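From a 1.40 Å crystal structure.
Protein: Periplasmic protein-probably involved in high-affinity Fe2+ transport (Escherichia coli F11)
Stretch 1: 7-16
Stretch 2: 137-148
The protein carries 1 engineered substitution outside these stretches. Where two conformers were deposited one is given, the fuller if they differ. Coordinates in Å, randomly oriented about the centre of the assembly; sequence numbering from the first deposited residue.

Stretch 1 7-16: PAGEPVTMNE
Stretch 2 137-148: WWKPFDVSYEFK

Two chain segments can run antiparallel and pack together without sharing a single direct hydrogen bond; side chains and water then do the work that backbone pairing does within a sheet. Residues 7-16 and 137-148 of this periplasmic protein illustrate the principle. The strand that includes residues 12-14 and the strand at 141-148 run at 173° to one another, with a closest axial approach of 9.0 Å, and together the two stretches bury 539 Å². The register is set by three CA-CA pairs: Gly9 CA to Phe147 CA at 4.8 Å, Val12 CA to Val143 CA at 7.8 Å, and Asn15 CA to Trp138 CA at 6.8 Å. The chains are therefore nearer at Gly9 than at the other two points.

Asn15 covers the most surface. Its backbone (phi/psi 55/38) leaves the extended conformation of Met14 (-157/135), and its CA-to-CB bond points toward the second stretch, with chi1 m and chi2 137°. Asn15 CB lies over the face of the Trp138 indole, 3.8 Å from the centroid of the five-membered ring, in a CH-pi contact; Trp138 has chi1 37° and chi2 -96°. The amide packs against the same residue, Asn15 CG to Trp138 CB being 3.4 Å. Water serves both of its oxygens: one molecule donates to Asn15 OD1 and Lys139 O, each at 2.8 Å, while another donates to Asn15 O at 2.9 Å and accepts from Trp138 NE1 at 3.0 Å. Asn15 OD1 also sits over one face of Phe141 (chi1 69°, chi2 101°), 3.5 Å from Phe141 CE2. Met14 (t, p, t) covers the same ring, with Met14 CG 3.5 Å from Phe141 CE1.

Tyr145, second in covered area, is an extended residue (-141/144) with an m side chain and chi2 of -84°. The carbonyl of Glu10 meets the edge of its ring, Glu10 O to Tyr145 CE1 being 3.3 Å, and Ala8 O approaches Tyr145 CB at 3.4 Å. The phenol oxygen is hydrogen-bonded elsewhere in the structure. Nearby, the CA-to-CB bonds of Val12 (m) and Val143 (p) each point toward the other stretch, and Val12 CG2 lies 3.1 Å from Val143 CG2, short for two methyl groups; Val143 has two deposited conformers, and the distance belongs to the one given here.

Ala8 (-103/92) completes the trio. Its methyl rests over the face of Phe147 (chi1 63°, chi2 108°) in a CH-pi contact, with Ala8 CB 3.7 Å from the ring centroid and 14° off the normal. Next to it, Gly9 adopts 71/-160, and Gly9 CA comes within 3.2 Å of Glu146 O. An ideal CB on Gly9 would fall 2.7 Å from Glu146 O, a clash, so the close approach depends on the absent side chain.

Water also joins the backbones here. One molecule accepts from Glu10 N and Glu146 N, both at 3.0 Å; a second donates to Glu10 O at 2.7 Å and Ser144 O at 2.8 Å.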

# COMPACT_ATOMS: atom_id res chain seq x y z
N PRO B 7 -15.64 -7.51 -14.57
CA PRO B 7 -14.57 -8.52 -14.52
C PRO B 7 -13.95 -8.80 -15.87
O PRO B 7 -14.65 -8.86 -16.89
CB PRO B 7 -15.29 -9.77 -14.00
CG PRO B 7 -16.50 -9.25 -13.30
CD PRO B 7 -16.92 -8.05 -14.08
N ALA B 8 -12.63 -8.93 -15.88
CA ALA B 8 -11.91 -9.46 -17.02
C ALA B 8 -11.52 -10.91 -16.69
O ALA B 8 -10.47 -11.18 -16.09
CB ALA B 8 -10.69 -8.61 -17.32
N GLY B 9 -12.38 -11.85 -17.06
CA GLY B 9 -12.14 -13.26 -16.77
C GLY B 9 -12.30 -13.60 -15.31
O GLY B 9 -12.94 -12.87 -14.53
N GLU B 10 -11.71 -14.73 -14.94
CA GLU B 10 -12.03 -15.42 -13.73
C GLU B 10 -10.97 -15.11 -12.68
O GLU B 10 -9.78 -15.23 -12.97
CB GLU B 10 -12.00 -16.90 -14.08
CG GLU B 10 -12.37 -17.86 -12.98
CD GLU B 10 -12.48 -19.28 -13.50
OE1 GLU B 10 -13.36 -19.56 -14.33
OE2 GLU B 10 -11.67 -20.12 -13.08
N PRO B 11 -11.39 -14.74 -11.45
CA PRO B 11 -10.36 -14.56 -10.42
C PRO B 11 -9.71 -15.88 -10.07
O PRO B 11 -10.31 -16.95 -10.24
CB PRO B 11 -11.15 -14.04 -9.22
CG PRO B 11 -12.53 -14.54 -9.43
CD PRO B 11 -12.75 -14.61 -10.91
N VAL B 12 -8.46 -15.80 -9.62
CA VAL B 12 -7.71 -16.99 -9.26
C VAL B 12 -7.07 -16.81 -7.90
O VAL B 12 -6.87 -15.68 -7.42
CB VAL B 12 -6.63 -17.36 -10.30
CG1 VAL B 12 -7.25 -17.82 -11.62
CG2 VAL B 12 -5.67 -16.21 -10.53
N THR B 13 -6.75 -17.92 -7.25
CA THR B 13 -6.06 -17.87 -5.98
C THR B 13 -4.66 -18.41 -6.18
O THR B 13 -4.47 -19.44 -6.83
CB THR B 13 -6.81 -18.61 -4.85
OG1 THR B 13 -6.18 -18.32 -3.60
CG2 THR B 13 -6.85 -20.12 -5.06
N MET B 14 -3.69 -17.69 -5.64
CA MET B 14 -2.28 -18.04 -5.75
C MET B 14 -1.54 -17.37 -4.62
O MET B 14 -1.80 -16.20 -4.31
CB MET B 14 -1.71 -17.55 -7.09
CG MET B 14 -0.24 -17.85 -7.30
SD MET B 14 0.03 -19.62 -7.34
CE MET B 14 1.79 -19.70 -7.00
N ASN B 15 -0.65 -18.11 -3.96
CA ASN B 15 0.17 -17.55 -2.89
C ASN B 15 -0.66 -16.90 -1.80
O ASN B 15 -0.29 -15.87 -1.23
CB ASN B 15 1.21 -16.57 -3.45
CG ASN B 15 2.28 -17.27 -4.26
OD1 ASN B 15 2.69 -16.81 -5.32
ND2 ASN B 15 2.74 -18.40 -3.75
N GLU B 16 -1.80 -17.52 -1.49
CA GLU B 16 -2.66 -17.06 -0.40
C GLU B 16 -3.22 -15.66 -0.65
O GLU B 16 -3.46 -14.88 0.29
CB GLU B 16 -1.91 -17.16 0.94
CG GLU B 16 -1.68 -18.59 1.40
CD GLU B 16 -0.32 -19.21 1.10
OE1 GLU B 16 -0.14 -20.36 1.58
OE2 GLU B 16 0.57 -18.63 0.44
N TRP B 137 8.69 -14.31 1.35
CA TRP B 137 7.91 -13.98 0.16
C TRP B 137 7.94 -15.07 -0.84
O TRP B 137 8.96 -15.76 -1.01
CB TRP B 137 8.38 -12.69 -0.51
CG TRP B 137 8.17 -11.48 0.34
CD1 TRP B 137 9.15 -10.65 0.86
CD2 TRP B 137 6.90 -10.94 0.82
NE1 TRP B 137 8.59 -9.65 1.61
CE2 TRP B 137 7.25 -9.76 1.61
CE3 TRP B 137 5.57 -11.28 0.65
CZ2 TRP B 137 6.27 -8.97 2.22
CZ3 TRP B 137 4.60 -10.49 1.27
CH2 TRP B 137 4.95 -9.36 2.04
N TRP B 138 6.82 -15.23 -1.53
CA TRP B 138 6.77 -16.01 -2.76
C TRP B 138 7.61 -15.39 -3.84
O TRP B 138 7.96 -14.21 -3.77
CB TRP B 138 5.32 -16.13 -3.21
CG TRP B 138 4.50 -14.87 -2.96
CD1 TRP B 138 3.67 -14.60 -1.87
CD2 TRP B 138 4.41 -13.69 -3.81
NE1 TRP B 138 3.08 -13.36 -2.00
CE2 TRP B 138 3.50 -12.77 -3.14
CE3 TRP B 138 4.96 -13.33 -5.03
CZ2 TRP B 138 3.18 -11.53 -3.69
CZ3 TRP B 138 4.63 -12.08 -5.58
CH2 TRP B 138 3.75 -11.22 -4.92
N LYS B 139 7.96 -16.19 -4.84
CA LYS B 139 8.74 -15.71 -5.98
C LYS B 139 7.82 -15.04 -7.00
O LYS B 139 6.62 -15.33 -7.02
CB LYS B 139 9.49 -16.87 -6.66
CG LYS B 139 10.63 -17.45 -5.84
CD LYS B 139 11.27 -18.65 -6.52
CE LYS B 139 12.19 -19.41 -5.58
NZ LYS B 139 11.46 -20.38 -4.71
N PRO B 140 8.39 -14.15 -7.84
CA PRO B 140 7.57 -13.51 -8.88
C PRO B 140 6.80 -14.55 -9.71
O PRO B 140 7.28 -15.67 -9.94
CB PRO B 140 8.61 -12.76 -9.73
CG PRO B 140 9.76 -12.50 -8.80
CD PRO B 140 9.79 -13.68 -7.87
N PHE B 141 5.59 -14.20 -10.12
CA PHE B 141 4.75 -15.13 -10.85
C PHE B 141 3.80 -14.38 -11.76
O PHE B 141 3.54 -13.16 -11.58
CB PHE B 141 3.97 -16.04 -9.89
CG PHE B 141 2.90 -15.33 -9.09
CD1 PHE B 141 1.56 -15.41 -9.46
CD2 PHE B 141 3.23 -14.60 -7.94
CE1 PHE B 141 0.57 -14.76 -8.73
CE2 PHE B 141 2.23 -13.95 -7.21
CZ PHE B 141 0.91 -14.04 -7.60
N ASP B 142 3.25 -15.12 -12.72
CA ASP B 142 2.22 -14.64 -13.62
C ASP B 142 0.85 -15.18 -13.25
O ASP B 142 0.71 -16.29 -12.74
CB ASP B 142 2.50 -15.10 -15.05
CG ASP B 142 3.60 -14.32 -15.75
OD1 ASP B 142 4.15 -13.35 -15.18
OD2 ASP B 142 3.89 -14.67 -16.90
N VAL B 143 -0.16 -14.39 -13.57
CA VAL B 143 -1.53 -14.85 -13.56
C VAL B 143 -2.21 -14.38 -14.84
O VAL B 143 -1.99 -13.25 -15.29
CB VAL B 143 -2.28 -14.38 -12.31
CG1 VAL B 143 -2.13 -12.88 -12.10
CG2 VAL B 143 -3.72 -14.79 -12.40
N SER B 144 -2.99 -15.27 -15.46
CA SER B 144 -3.66 -14.95 -16.73
C SER B 144 -5.17 -15.00 -16.69
O SER B 144 -5.77 -15.73 -15.87
CB SER B 144 -3.17 -15.87 -17.84
OG SER B 144 -1.79 -15.65 -18.09
N TYR B 145 -5.77 -14.23 -17.60
CA TYR B 145 -7.23 -14.04 -17.65
C TYR B 145 -7.64 -14.01 -19.10
O TYR B 145 -6.91 -13.48 -19.93
CB TYR B 145 -7.61 -12.69 -17.00
CG TYR B 145 -7.12 -12.57 -15.58
CD1 TYR B 145 -7.85 -13.11 -14.53
CD2 TYR B 145 -5.90 -11.97 -15.30
CE1 TYR B 145 -7.39 -13.04 -13.22
CE2 TYR B 145 -5.44 -11.87 -14.00
CZ TYR B 145 -6.18 -12.42 -12.97
OH TYR B 145 -5.73 -12.34 -11.68
N GLU B 146 -8.82 -14.55 -19.39
CA GLU B 146 -9.41 -14.49 -20.72
C GLU B 146 -10.77 -13.84 -20.62
O GLU B 146 -11.56 -14.15 -19.74
CB GLU B 146 -9.52 -15.88 -21.34
CG GLU B 146 -8.19 -16.52 -21.68
CD GLU B 146 -8.29 -17.85 -22.40
OE1 GLU B 146 -9.42 -18.35 -22.60
OE2 GLU B 146 -7.23 -18.40 -22.78
N PHE B 147 -11.04 -12.90 -21.51
CA PHE B 147 -12.29 -12.16 -21.45
C PHE B 147 -12.69 -11.64 -22.82
O PHE B 147 -11.83 -11.45 -23.68
CB PHE B 147 -12.21 -11.01 -20.41
CG PHE B 147 -11.18 -9.94 -20.73
CD1 PHE B 147 -11.59 -8.68 -21.15
CD2 PHE B 147 -9.81 -10.17 -20.55
CE1 PHE B 147 -10.66 -7.69 -21.43
CE2 PHE B 147 -8.88 -9.18 -20.83
CZ PHE B 147 -9.31 -7.93 -21.26
N LYS B 148 -13.98 -11.42 -22.97
CA LYS B 148 -14.51 -10.77 -24.16
C LYS B 148 -14.70 -9.29 -23.88
O LYS B 148 -15.41 -8.90 -22.95
CB LYS B 148 -15.81 -11.44 -24.61
CG LYS B 148 -16.22 -11.06 -26.02
CD LYS B 148 -17.66 -11.44 -26.30
CE LYS B 148 -18.12 -10.86 -27.63
NZ LYS B 148 -19.59 -10.59 -27.66
O HOH W 1 -10.00 -15.98 -17.06
O HOH W 2 -8.30 -16.42 -14.93
O HOH W 3 1.02 -13.69 0.13
O HOH W 4 5.06 -17.59 -6.55